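Local coordinates for protein L-threonine 3-dehydrogenase (Clostridioides difficile, PDB 7OL1) that probably oxidises the side-chain hydroxyl of L-threonine with NAD+, as a threonine dehydrogenase of the NAD(P)-dependent epimerase/dehydratase family, at residues R43-R57 / P63-V75. Numbering follows the deposited sequence.
Sequences RNEYGEQNVIASSRR and PVCESGIFEILDV
Ala53 and Glu71 meet in a parallel strand pairing, 51-55 against 69-72, in the sheet of the Rossmann-type domain, which in this family binds the nucleotide cofactor; strand 25-28 is bonded along the other edge of 51-55. Glu71 N donates to Ala53 O at 3.1 Å, whereas Ala53 N to Ile69 O and Ser55 N to Glu71 O are weak. The straightest bond comes where the strands end, Leu73 N to Ser55 O at 2.8 Å (172°), although the donor sits well above that carbonyl plane.

On one side of the sheet, the Phe70 ring reaches along the strand: CD1 lies by Ala53 O and CZ is 3.9 Å from Ser55 CB, while Cys65 SG sits over one ring face. The Ala53 methyl also takes Val64 CG1 at 3.6 Å. On the other side Ile52 CG1 touches Ile69 CG2, and Leu73 packs CB and CD2 against the Ser54 hydroxymethyl, whose OG bonds to Ile27 O.

The connection between the strands is pinned from helix 33-46. Arg43, extended from CG to NE, brings its guanidinium to the loop, where NH1 donates to Val64 O (3.0 Å, 165°), which lies in the guanidinium plane, and Gly68 CA lies over one face. Farther out, Glu48 receives the Ser67 hydroxyl on the syn lone pair of OE2, 2.9 Å from OG. At the far end, Arg56 NH1 and Asp74 OD2 form a long salt bridge, 3.8 Å, while Asp74 OD1 is hydrogen-bonded to Thr76.

Strands 25-28 and 51-55 joined through helix 33-46 in a beta-alpha-beta crossover, with 69-72 added beside 51-55, are characteristic of the Rossmann fold of extended short-chain dehydrogenases.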
loop_
_atom_site.group_PDB
_atom_site.type_symbol
_atom_site.label_atom_id
_atom_site.label_comp_id
_atom_site.label_asym_id
_atom_site.label_seq_id
_atom_site.Cartn_x
_atom_site.Cartn_y
_atom_site.Cartn_z
ATOM N N ARG A 43 -28.648 1.324 15.406
ATOM C CA ARG A 43 -29.412 1.715 16.626
ATOM C C ARG A 43 -30.761 0.996 16.628
ATOM O O ARG A 43 -31.032 0.288 17.617
ATOM C CB ARG A 43 -29.633 3.230 16.695
ATOM C CG ARG A 43 -28.488 3.971 17.367
ATOM C CD ARG A 43 -28.474 5.487 17.217
ATOM N NE ARG A 43 -27.382 5.971 18.056
ATOM C CZ ARG A 43 -26.982 7.233 18.162
ATOM N NH1 ARG A 43 -27.575 8.195 17.478
ATOM N NH2 ARG A 43 -25.970 7.521 18.966
ATOM N N ASN A 44 -31.534 1.149 15.540
ATOM C CA ASN A 44 -32.867 0.514 15.345
ATOM C C ASN A 44 -32.752 -1.003 15.477
ATOM O O ASN A 44 -33.662 -1.591 16.069
ATOM C CB ASN A 44 -33.495 0.834 13.993
ATOM C CG ASN A 44 -33.879 2.294 13.857
ATOM O OD1 ASN A 44 -33.936 3.039 14.835
ATOM N ND2 ASN A 44 -34.145 2.724 12.636
ATOM N N GLU A 45 -31.663 -1.599 14.979
ATOM C CA GLU A 45 -31.536 -3.069 14.786
ATOM C C GLU A 45 -30.826 -3.744 15.957
ATOM O O GLU A 45 -30.938 -4.985 16.070
ATOM C CB GLU A 45 -30.769 -3.363 13.495
ATOM C CG GLU A 45 -31.562 -3.025 12.251
ATOM C CD GLU A 45 -30.968 -3.453 10.920
ATOM O OE1 GLU A 45 -30.187 -4.459 10.851
ATOM O OE2 GLU A 45 -31.312 -2.778 9.954
ATOM N N TYR A 46 -30.039 -3.008 16.740
ATOM C CA TYR A 46 -29.135 -3.609 17.759
ATOM C C TYR A 46 -29.280 -2.909 19.118
ATOM O O TYR A 46 -28.682 -3.428 20.085
ATOM C CB TYR A 46 -27.685 -3.556 17.269
ATOM C CG TYR A 46 -27.331 -4.505 16.155
ATOM C CD1 TYR A 46 -27.640 -4.213 14.837
ATOM C CD2 TYR A 46 -26.643 -5.681 16.413
ATOM C CE1 TYR A 46 -27.328 -5.090 13.808
ATOM C CE2 TYR A 46 -26.305 -6.559 15.394
ATOM C CZ TYR A 46 -26.648 -6.261 14.088
ATOM O OH TYR A 46 -26.301 -7.124 13.096
ATOM N N GLY A 47 -29.959 -1.755 19.179
ATOM C CA GLY A 47 -30.322 -1.088 20.441
ATOM C C GLY A 47 -29.611 0.243 20.602
ATOM O O GLY A 47 -28.371 0.239 20.514
ATOM N N GLU A 48 -30.363 1.321 20.879
ATOM C CA GLU A 48 -29.847 2.709 21.064
ATOM C C GLU A 48 -28.640 2.714 22.030
ATOM O O GLU A 48 -27.736 3.589 21.871
ATOM C CB GLU A 48 -30.997 3.606 21.541
ATOM C CG GLU A 48 -31.739 4.332 20.421
ATOM C CD GLU A 48 -31.529 5.840 20.424
ATOM O OE1 GLU A 48 -31.113 6.375 21.479
ATOM O OE2 GLU A 48 -31.776 6.484 19.381
ATOM N N GLN A 49 -28.591 1.721 22.928
ATOM C CA GLN A 49 -27.687 1.644 24.104
ATOM C C GLN A 49 -26.478 0.746 23.801
ATOM O O GLN A 49 -25.595 0.630 24.679
ATOM C CB GLN A 49 -28.494 1.125 25.305
ATOM C CG GLN A 49 -28.446 2.021 26.550
ATOM C CD GLN A 49 -28.436 3.521 26.300
ATOM O OE1 GLN A 49 -29.302 4.095 25.621
ATOM N NE2 GLN A 49 -27.452 4.189 26.888
ATOM N N ASN A 50 -26.435 0.144 22.613
ATOM C CA ASN A 50 -25.363 -0.796 22.185
ATOM C C ASN A 50 -24.550 -0.258 20.996
ATOM O O ASN A 50 -23.591 -0.944 20.565
ATOM C CB ASN A 50 -25.973 -2.131 21.797
ATOM C CG ASN A 50 -26.582 -2.807 22.994
ATOM O OD1 ASN A 50 -25.972 -2.867 24.049
ATOM N ND2 ASN A 50 -27.777 -3.323 22.831
ATOM N N VAL A 51 -24.926 0.913 20.488
ATOM C CA VAL A 51 -24.245 1.609 19.368
ATOM C C VAL A 51 -23.700 2.933 19.897
ATOM O O VAL A 51 -24.532 3.877 20.213
ATOM C CB VAL A 51 -25.209 1.811 18.189
ATOM C CG1 VAL A 51 -24.584 2.618 17.065
ATOM C CG2 VAL A 51 -25.681 0.475 17.680
ATOM N N ILE A 52 -22.369 2.974 19.951
ATOM C CA ILE A 52 -21.532 4.160 20.275
ATOM C C ILE A 52 -21.078 4.819 18.974
ATOM O O ILE A 52 -20.105 4.322 18.362
ATOM C CB ILE A 52 -20.322 3.728 21.112
ATOM C CG1 ILE A 52 -20.764 3.101 22.430
ATOM C CG2 ILE A 52 -19.397 4.895 21.335
ATOM C CD1 ILE A 52 -20.762 1.620 22.374
ATOM N N ALA A 53 -21.731 5.906 18.587
ATOM C CA ALA A 53 -21.272 6.788 17.497
ATOM C C ALA A 53 -20.155 7.680 18.018
ATOM O O ALA A 53 -20.312 8.154 19.117
ATOM C CB ALA A 53 -22.406 7.624 16.997
ATOM N N SER A 54 -19.102 7.891 17.230
ATOM C CA SER A 54 -17.899 8.688 17.566
ATOM C C SER A 54 -17.490 9.556 16.368
ATOM O O SER A 54 -17.715 9.118 15.261
ATOM C CB SER A 54 -16.793 7.768 18.024
ATOM O OG SER A 54 -15.955 7.328 16.967
ATOM N N SER A 55 -16.902 10.734 16.593
ATOM C CA SER A 55 -16.413 11.676 15.551
ATOM C C SER A 55 -15.372 12.617 16.159
ATOM O O SER A 55 -15.362 12.729 17.361
ATOM C CB SER A 55 -17.554 12.450 14.938
ATOM O OG SER A 55 -17.107 13.273 13.859
ATOM N N ARG A 56 -14.546 13.260 15.336
ATOM C CA ARG A 56 -13.539 14.276 15.731
ATOM C C ARG A 56 -14.279 15.487 16.319
ATOM O O ARG A 56 -13.770 16.069 17.310
ATOM C CB ARG A 56 -12.682 14.652 14.513
ATOM C CG ARG A 56 -11.447 15.483 14.833
ATOM C CD ARG A 56 -10.964 16.332 13.656
ATOM N NE ARG A 56 -10.108 17.463 14.035
ATOM C CZ ARG A 56 -8.827 17.376 14.424
ATOM N NH1 ARG A 56 -8.222 16.200 14.509
ATOM N NH2 ARG A 56 -8.150 18.470 14.732
ATOM N N ARG A 57 -15.428 15.846 15.737
ATOM C CA ARG A 57 -16.145 17.128 15.982
ATOM C C ARG A 57 -17.630 16.868 15.754
ATOM O O ARG A 57 -17.934 16.195 14.746
ATOM C CB ARG A 57 -15.707 18.254 15.027
ATOM C CG ARG A 57 -14.276 18.764 15.190
ATOM C CD ARG A 57 -13.648 19.469 13.978
ATOM N NE ARG A 57 -14.536 20.468 13.374
ATOM C CZ ARG A 57 -15.179 20.365 12.193
ATOM N NH1 ARG A 57 -15.045 19.303 11.409
ATOM N NH2 ARG A 57 -15.965 21.352 11.793
ATOM N N PRO A 63 -28.811 14.315 13.007
ATOM C CA PRO A 63 -29.664 13.400 13.768
ATOM C C PRO A 63 -28.882 12.647 14.853
ATOM O O PRO A 63 -29.325 12.628 15.986
ATOM C CB PRO A 63 -30.208 12.397 12.729
ATOM C CG PRO A 63 -29.518 12.758 11.406
ATOM C CD PRO A 63 -29.037 14.190 11.556
ATOM N N VAL A 64 -27.728 12.098 14.467
ATOM C CA VAL A 64 -26.878 11.190 15.294
ATOM C C VAL A 64 -26.724 11.803 16.682
ATOM O O VAL A 64 -27.145 11.157 17.662
ATOM C CB VAL A 64 -25.480 10.970 14.684
ATOM C CG1 VAL A 64 -24.643 10.091 15.587
ATOM C CG2 VAL A 64 -25.520 10.395 13.281
ATOM N N CYS A 65 -26.156 13.017 16.705
ATOM C CA CYS A 65 -25.642 13.762 17.887
ATOM C C CYS A 65 -26.731 13.984 18.936
ATOM O O CYS A 65 -26.360 14.259 20.087
ATOM C CB CYS A 65 -25.100 15.123 17.480
ATOM S SG CYS A 65 -23.360 15.040 17.006
ATOM N N GLU A 66 -28.006 13.887 18.552
ATOM C CA GLU A 66 -29.155 14.280 19.403
ATOM C C GLU A 66 -30.175 13.135 19.403
ATOM O O GLU A 66 -31.211 13.272 18.738
ATOM C CB GLU A 66 -29.668 15.625 18.868
ATOM C CG GLU A 66 -28.567 16.473 18.214
ATOM C CD GLU A 66 -28.758 17.982 18.155
ATOM O OE1 GLU A 66 -29.505 18.524 19.002
ATOM O OE2 GLU A 66 -28.135 18.615 17.270
ATOM N N SER A 67 -29.870 12.025 20.085
ATOM C CA SER A 67 -30.685 10.783 20.045
ATOM C C SER A 67 -30.120 9.654 20.921
ATOM O O SER A 67 -30.955 8.983 21.541
ATOM C CB SER A 67 -30.841 10.284 18.639
ATOM O OG SER A 67 -31.866 9.299 18.577
ATOM N N GLY A 68 -28.804 9.374 20.938
ATOM C CA GLY A 68 -28.291 8.199 21.683
ATOM C C GLY A 68 -26.941 8.422 22.351
ATOM O O GLY A 68 -26.730 9.527 22.896
ATOM N N ILE A 69 -26.064 7.404 22.329
ATOM C CA ILE A 69 -24.654 7.504 22.818
ATOM C C ILE A 69 -23.757 8.093 21.730
ATOM O O ILE A 69 -23.765 7.556 20.620
ATOM C CB ILE A 69 -24.105 6.145 23.262
ATOM C CG1 ILE A 69 -25.096 5.395 24.156
ATOM C CG2 ILE A 69 -22.741 6.324 23.922
ATOM C CD1 ILE A 69 -24.555 4.075 24.761
ATOM N N PHE A 70 -22.981 9.120 22.077
ATOM C CA PHE A 70 -22.022 9.833 21.192
ATOM C C PHE A 70 -20.791 10.252 21.988
ATOM O O PHE A 70 -20.928 10.768 23.085
ATOM C CB PHE A 70 -22.610 11.097 20.581
ATOM C CG PHE A 70 -21.652 11.830 19.683
ATOM C CD1 PHE A 70 -21.539 11.489 18.345
ATOM C CD2 PHE A 70 -20.855 12.858 20.165
ATOM C CE1 PHE A 70 -20.658 12.164 17.513
ATOM C CE2 PHE A 70 -19.978 13.538 19.329
ATOM C CZ PHE A 70 -19.878 13.185 18.004
ATOM N N GLU A 71 -19.621 10.092 21.391
ATOM C CA GLU A 71 -18.305 10.313 22.018
ATOM C C GLU A 71 -17.379 11.010 21.022
ATOM O O GLU A 71 -17.140 10.475 19.958
ATOM C CB GLU A 71 -17.748 8.963 22.438
ATOM C CG GLU A 71 -18.537 8.353 23.581
ATOM C CD GLU A 71 -18.086 8.764 24.974
ATOM O OE1 GLU A 71 -18.234 7.919 25.874
ATOM O OE2 GLU A 71 -17.563 9.909 25.151
ATOM N N ILE A 72 -16.895 12.185 21.363
ATOM C CA ILE A 72 -15.733 12.801 20.677
ATOM C C ILE A 72 -14.560 11.830 20.744
ATOM O O ILE A 72 -14.159 11.412 21.878
ATOM C CB ILE A 72 -15.347 14.149 21.304
ATOM C CG1 ILE A 72 -16.521 15.134 21.333
ATOM C CG2 ILE A 72 -14.131 14.712 20.591
ATOM C CD1 ILE A 72 -17.023 15.542 19.967
ATOM N N LEU A 73 -13.996 11.561 19.563
ATOM C CA LEU A 73 -12.828 10.666 19.355
ATOM C C LEU A 73 -12.019 11.143 18.151
ATOM O O LEU A 73 -12.602 11.409 17.073
ATOM C CB LEU A 73 -13.309 9.231 19.163
ATOM C CG LEU A 73 -12.218 8.201 18.943
ATOM C CD1 LEU A 73 -11.090 8.310 19.949
ATOM C CD2 LEU A 73 -12.836 6.830 19.019
ATOM N N ASP A 74 -10.730 11.340 18.393
ATOM C CA ASP A 74 -9.697 11.513 17.357
ATOM C C ASP A 74 -8.969 10.168 17.264
ATOM O O ASP A 74 -8.116 9.855 18.142
ATOM C CB ASP A 74 -8.796 12.712 17.663
ATOM C CG ASP A 74 -7.595 12.805 16.736
ATOM O OD1 ASP A 74 -7.478 11.961 15.798
ATOM O OD2 ASP A 74 -6.774 13.705 16.951
ATOM N N VAL A 75 -9.278 9.409 16.219
ATOM C CA VAL A 75 -8.767 8.020 16.042
ATOM C C VAL A 75 -7.240 8.043 15.992
ATOM O O VAL A 75 -6.640 6.970 16.199
ATOM C CB VAL A 75 -9.376 7.364 14.798
ATOM C CG1 VAL A 75 -10.859 7.098 15.003
ATOM C CG2 VAL A 75 -9.129 8.202 13.537
#